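Local coordinates for protein oligopeptide ABC transporter OppAIV (Borrelia burgdorferi B31, PDB 4GL8) that binds peptides and probably delivers them to an ABC transporter for uptake, at residues P40-V52 / S115-F128. Sequence-based numbering, arbitrary orientation.
Sequences PATLDAQLINDTV and SYLRILDKETGSSF
With chi1 at 170° and an extended chain from CG to NE, Arg118 carries its guanidinium from the last turn of helix 109-119 to Asp44, whose own CG also lies anti to its backbone N and faces the arginine. The two flat groups meet end-on, their planes only 7° apart: Arg118 NH2 donates to Asp44 OD2 at 2.8 Å and Arg118 NH1 to Asp44 OD1 at 3.2 Å, each oxygen using its syn lone pair. OD1 also accepts from Gln46 N in an Asx turn, and Trp197 bonds OD2, so the carboxylate is fixed from several sides. Thr124 CG2 sits over the centre of one guanidinium face.

Gln46 reaches out beside them and uses both ends of its amide. Gln46 OE1 accepts from Arg118 NH1 at 3.0 Å, the donor tilted from the carbonyl plane, while its NE2 gives a nearly straight bond (171°) to Ser115 O, approaching from above that carbonyl's plane. The CB of Ile119 packs against the amide carbon, and Ser115 OG is hydrogen-bonded to Val185 N.

Further along the chain, Ser126 OG donates to Gln46 O at 2.6 Å, almost in line with the carbonyl bond, and takes the N-H of Phe128 as a cap. A water bridges Leu47 O and Ser127 N, and Asn49 ND2 donates to Ser127 OG at 3.0 Å. The edge of the Phe128 ring rests on Asn49, Phe128 CE2 lying 3.8 Å from Asn49 CA.

The bound peptide lies beside this end of the contact: the backbones of Asn49 and Thr51 hydrogen-bond to its backbone, and Phe128 and Thr51 pack on its side chains. This largely buried polar network thus ties the loop before helix 51-57 to the end of helix 109-119 and the turns after it, next to the peptide site of an OppA-like, family 5 solute-binding protein.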
loop_
_atom_site.group_PDB
_atom_site.type_symbol
_atom_site.label_atom_id
_atom_site.label_comp_id
_atom_site.label_asym_id
_atom_site.label_seq_id
_atom_site.Cartn_x
_atom_site.Cartn_y
_atom_site.Cartn_z
ATOM N N PRO A 40 7.905 -1.702 -11.381
ATOM C CA PRO A 40 6.499 -2.024 -11.149
ATOM C C PRO A 40 6.105 -3.284 -11.904
ATOM O O PRO A 40 6.713 -3.609 -12.927
ATOM C CB PRO A 40 5.755 -0.817 -11.720
ATOM C CG PRO A 40 6.644 -0.330 -12.798
ATOM C CD PRO A 40 8.046 -0.510 -12.236
ATOM N N ALA A 41 5.091 -3.966 -11.379
ATOM C CA ALA A 41 4.579 -5.235 -11.923
ATOM C C ALA A 41 3.471 -4.965 -12.908
ATOM O O ALA A 41 3.214 -5.777 -13.757
ATOM C CB ALA A 41 4.041 -6.122 -10.797
ATOM N N THR A 42 2.802 -3.833 -12.782
ATOM C CA THR A 42 1.696 -3.483 -13.648
ATOM C C THR A 42 1.445 -1.998 -13.474
ATOM O O THR A 42 1.583 -1.468 -12.376
ATOM C CB THR A 42 0.395 -4.301 -13.317
ATOM O OG1 THR A 42 -0.755 -3.647 -13.857
ATOM C CG2 THR A 42 0.155 -4.413 -11.814
ATOM N N LEU A 43 1.088 -1.328 -14.557
ATOM C CA LEU A 43 0.648 0.051 -14.500
ATOM C C LEU A 43 -0.886 0.203 -14.659
ATOM O O LEU A 43 -1.387 1.310 -14.890
ATOM C CB LEU A 43 1.438 0.889 -15.511
ATOM C CG LEU A 43 2.936 0.889 -15.103
ATOM C CD1 LEU A 43 3.778 1.669 -16.097
ATOM C CD2 LEU A 43 3.164 1.417 -13.692
ATOM N N ASP A 44 -1.609 -0.893 -14.442
ATOM C CA ASP A 44 -3.068 -0.931 -14.576
ATOM C C ASP A 44 -3.640 -0.717 -13.175
ATOM O O ASP A 44 -3.458 -1.552 -12.300
ATOM C CB ASP A 44 -3.469 -2.295 -15.129
ATOM C CG ASP A 44 -4.955 -2.413 -15.421
ATOM O OD1 ASP A 44 -5.773 -1.752 -14.755
ATOM O OD2 ASP A 44 -5.311 -3.194 -16.329
ATOM N N ALA A 45 -4.315 0.403 -12.969
ATOM C CA ALA A 45 -4.744 0.819 -11.633
ATOM C C ALA A 45 -5.668 -0.180 -10.963
ATOM O O ALA A 45 -5.758 -0.209 -9.717
ATOM C CB ALA A 45 -5.420 2.208 -11.680
ATOM N N GLN A 46 -6.350 -0.989 -11.759
ATOM C CA GLN A 46 -7.340 -1.921 -11.213
ATOM C C GLN A 46 -6.682 -3.241 -10.854
ATOM O O GLN A 46 -7.329 -4.096 -10.259
ATOM C CB GLN A 46 -8.505 -2.107 -12.183
ATOM C CG GLN A 46 -9.256 -0.806 -12.418
ATOM C CD GLN A 46 -10.557 -0.984 -13.185
ATOM O OE1 GLN A 46 -10.700 -1.896 -13.997
ATOM N NE2 GLN A 46 -11.531 -0.116 -12.891
ATOM N N LEU A 47 -5.401 -3.396 -11.211
ATOM C CA LEU A 47 -4.642 -4.599 -10.870
ATOM C C LEU A 47 -3.501 -4.297 -9.897
ATOM O O LEU A 47 -2.956 -5.200 -9.325
ATOM C CB LEU A 47 -4.057 -5.254 -12.130
ATOM C CG LEU A 47 -5.019 -5.608 -13.268
ATOM C CD1 LEU A 47 -4.273 -6.171 -14.474
ATOM C CD2 LEU A 47 -6.085 -6.613 -12.836
ATOM N N ILE A 48 -3.109 -3.045 -9.736
ATOM C CA ILE A 48 -1.974 -2.705 -8.848
ATOM C C ILE A 48 -2.338 -2.958 -7.406
ATOM O O ILE A 48 -3.385 -2.509 -6.963
ATOM C CB ILE A 48 -1.582 -1.211 -8.990
ATOM C CG1 ILE A 48 -0.854 -0.981 -10.304
ATOM C CG2 ILE A 48 -0.668 -0.764 -7.859
ATOM C CD1 ILE A 48 -0.947 0.446 -10.776
ATOM N N ASN A 49 -1.467 -3.632 -6.664
ATOM C CA ASN A 49 -1.689 -3.826 -5.235
ATOM C C ASN A 49 -0.486 -3.451 -4.407
ATOM O O ASN A 49 -0.374 -3.873 -3.259
ATOM C CB ASN A 49 -2.088 -5.269 -4.941
ATOM C CG ASN A 49 -1.066 -6.277 -5.448
ATOM O OD1 ASN A 49 0.115 -5.947 -5.678
ATOM N ND2 ASN A 49 -1.528 -7.522 -5.657
ATOM N N ASP A 50 0.373 -2.615 -4.975
ATOM C CA ASP A 50 1.735 -2.388 -4.458
ATOM C C ASP A 50 2.086 -0.911 -4.548
ATOM O O ASP A 50 1.535 -0.215 -5.393
ATOM C CB ASP A 50 2.738 -3.229 -5.241
ATOM C CG ASP A 50 3.046 -2.646 -6.578
ATOM O OD1 ASP A 50 2.290 -2.908 -7.533
ATOM O OD2 ASP A 50 4.051 -1.930 -6.674
ATOM N N THR A 51 2.953 -0.430 -3.656
ATOM C CA THR A 51 3.245 1.013 -3.576
ATOM C C THR A 51 4.068 1.585 -4.743
ATOM O O THR A 51 4.041 2.799 -4.964
ATOM C CB THR A 51 4.000 1.406 -2.274
ATOM O OG1 THR A 51 5.166 0.597 -2.149
ATOM C CG2 THR A 51 3.124 1.164 -1.081
ATOM N N VAL A 52 4.786 0.742 -5.477
ATOM C CA VAL A 52 5.546 1.226 -6.607
ATOM C C VAL A 52 4.628 1.534 -7.788
ATOM O O VAL A 52 4.611 2.654 -8.315
ATOM C CB VAL A 52 6.656 0.252 -7.016
ATOM C CG1 VAL A 52 7.471 0.869 -8.138
ATOM C CG2 VAL A 52 7.544 -0.025 -5.821
ATOM N N SER A 115 -15.974 1.682 -16.122
ATOM C CA SER A 115 -14.732 1.360 -15.456
ATOM C C SER A 115 -14.947 0.511 -14.192
ATOM O O SER A 115 -14.294 -0.550 -13.994
ATOM C CB SER A 115 -13.988 2.643 -15.108
ATOM O OG SER A 115 -12.833 2.329 -14.371
ATOM N N TYR A 116 -15.880 0.935 -13.344
ATOM C CA TYR A 116 -16.218 0.134 -12.160
ATOM C C TYR A 116 -16.748 -1.219 -12.514
ATOM O O TYR A 116 -16.408 -2.195 -11.834
ATOM C CB TYR A 116 -17.165 0.845 -11.203
ATOM C CG TYR A 116 -16.446 1.909 -10.418
ATOM C CD1 TYR A 116 -15.510 1.572 -9.443
ATOM C CD2 TYR A 116 -16.685 3.246 -10.645
ATOM C CE1 TYR A 116 -14.837 2.561 -8.717
ATOM C CE2 TYR A 116 -16.022 4.226 -9.923
ATOM C CZ TYR A 116 -15.110 3.882 -8.964
ATOM O OH TYR A 116 -14.466 4.875 -8.250
ATOM N N LEU A 117 -17.503 -1.307 -13.606
ATOM C CA LEU A 117 -17.963 -2.627 -14.056
ATOM C C LEU A 117 -16.822 -3.601 -14.400
ATOM O O LEU A 117 -16.918 -4.789 -14.097
ATOM C CB LEU A 117 -18.928 -2.522 -15.237
ATOM C CG LEU A 117 -20.260 -1.786 -15.040
ATOM C CD1 LEU A 117 -21.007 -1.845 -16.355
ATOM C CD2 LEU A 117 -21.119 -2.354 -13.940
ATOM N N ARG A 118 -15.755 -3.119 -15.032
ATOM C CA ARG A 118 -14.573 -3.967 -15.294
ATOM C C ARG A 118 -13.953 -4.535 -14.006
ATOM O O ARG A 118 -13.642 -5.727 -13.969
ATOM C CB ARG A 118 -13.505 -3.200 -16.096
ATOM C CG ARG A 118 -12.146 -3.907 -16.221
ATOM C CD ARG A 118 -11.200 -3.090 -17.096
ATOM N NE ARG A 118 -9.969 -3.789 -17.444
ATOM C CZ ARG A 118 -8.759 -3.567 -16.914
ATOM N NH1 ARG A 118 -8.562 -2.653 -15.946
ATOM N NH2 ARG A 118 -7.711 -4.277 -17.358
ATOM N N ILE A 119 -13.735 -3.731 -12.960
ATOM C CA ILE A 119 -13.067 -4.285 -11.779
ATOM C C ILE A 119 -13.978 -5.258 -11.032
ATOM O O ILE A 119 -13.499 -6.126 -10.322
ATOM C CB ILE A 119 -12.488 -3.220 -10.826
ATOM C CG1 ILE A 119 -11.564 -3.878 -9.812
ATOM C CG2 ILE A 119 -13.599 -2.442 -10.115
ATOM C CD1 ILE A 119 -10.768 -2.878 -9.009
ATOM N N LEU A 120 -15.290 -5.139 -11.240
ATOM C CA LEU A 120 -16.261 -6.057 -10.645
ATOM C C LEU A 120 -16.547 -7.257 -11.524
ATOM O O LEU A 120 -17.439 -8.051 -11.207
ATOM C CB LEU A 120 -17.558 -5.318 -10.328
ATOM C CG LEU A 120 -17.408 -4.311 -9.183
ATOM C CD1 LEU A 120 -18.530 -3.279 -9.190
ATOM C CD2 LEU A 120 -17.374 -5.037 -7.851
ATOM N N ASP A 121 -15.795 -7.387 -12.621
ATOM C CA ASP A 121 -15.801 -8.572 -13.445
ATOM C C ASP A 121 -14.770 -9.550 -12.906
ATOM O O ASP A 121 -13.586 -9.234 -12.845
ATOM C CB ASP A 121 -15.425 -8.223 -14.888
ATOM C CG ASP A 121 -15.727 -9.363 -15.873
ATOM O OD1 ASP A 121 -15.890 -10.539 -15.446
ATOM O OD2 ASP A 121 -15.816 -9.059 -17.082
ATOM N N LYS A 122 -15.228 -10.745 -12.555
ATOM C CA LYS A 122 -14.359 -11.828 -12.093
ATOM C C LYS A 122 -13.178 -12.056 -13.049
ATOM O O LYS A 122 -12.052 -12.279 -12.593
ATOM C CB LYS A 122 -15.179 -13.104 -11.938
ATOM C CG LYS A 122 -14.637 -14.135 -10.963
ATOM C CD LYS A 122 -15.740 -15.135 -10.578
ATOM C CE LYS A 122 -16.731 -14.526 -9.579
ATOM N NZ LYS A 122 -17.893 -15.402 -9.238
ATOM N N GLU A 123 -13.405 -11.930 -14.357
ATOM C CA GLU A 123 -12.373 -12.274 -15.358
ATOM C C GLU A 123 -11.171 -11.342 -15.350
ATOM O O GLU A 123 -10.092 -11.732 -15.782
ATOM C CB GLU A 123 -12.964 -12.356 -16.780
ATOM N N THR A 124 -11.347 -10.124 -14.847
ATOM C CA THR A 124 -10.248 -9.147 -14.706
ATOM C C THR A 124 -9.171 -9.593 -13.701
ATOM O O THR A 124 -7.998 -9.186 -13.794
ATOM C CB THR A 124 -10.806 -7.775 -14.254
ATOM O OG1 THR A 124 -11.876 -7.366 -15.125
ATOM C CG2 THR A 124 -9.706 -6.689 -14.260
ATOM N N GLY A 125 -9.585 -10.382 -12.711
ATOM C CA GLY A 125 -8.670 -10.943 -11.723
ATOM C C GLY A 125 -8.013 -9.898 -10.829
ATOM O O GLY A 125 -6.892 -10.087 -10.395
ATOM N N SER A 126 -8.700 -8.791 -10.560
ATOM C CA SER A 126 -8.157 -7.781 -9.645
ATOM C C SER A 126 -8.058 -8.373 -8.242
ATOM O O SER A 126 -9.060 -8.821 -7.696
ATOM C CB SER A 126 -9.030 -6.526 -9.599
ATOM O OG SER A 126 -8.576 -5.664 -8.528
ATOM N N SER A 127 -6.860 -8.350 -7.656
ATOM C CA SER A 127 -6.667 -8.917 -6.325
ATOM C C SER A 127 -7.214 -7.987 -5.211
ATOM O O SER A 127 -7.208 -8.360 -4.035
ATOM C CB SER A 127 -5.178 -9.188 -6.091
ATOM O OG SER A 127 -4.480 -7.951 -5.919
ATOM N N PHE A 128 -7.664 -6.785 -5.580
ATOM C CA PHE A 128 -8.178 -5.780 -4.617
ATOM C C PHE A 128 -9.669 -5.606 -4.678
ATOM O O PHE A 128 -10.247 -4.804 -3.935
ATOM C CB PHE A 128 -7.520 -4.394 -4.842
ATOM C CG PHE A 128 -6.645 -3.939 -3.697
ATOM C CD1 PHE A 128 -7.150 -3.888 -2.380
ATOM C CD2 PHE A 128 -5.336 -3.523 -3.920
ATOM C CE1 PHE A 128 -6.344 -3.461 -1.325
ATOM C CE2 PHE A 128 -4.539 -3.099 -2.873
ATOM C CZ PHE A 128 -5.041 -3.058 -1.579
HETATM O O HOH W 1 -4.389 -7.529 -8.809
#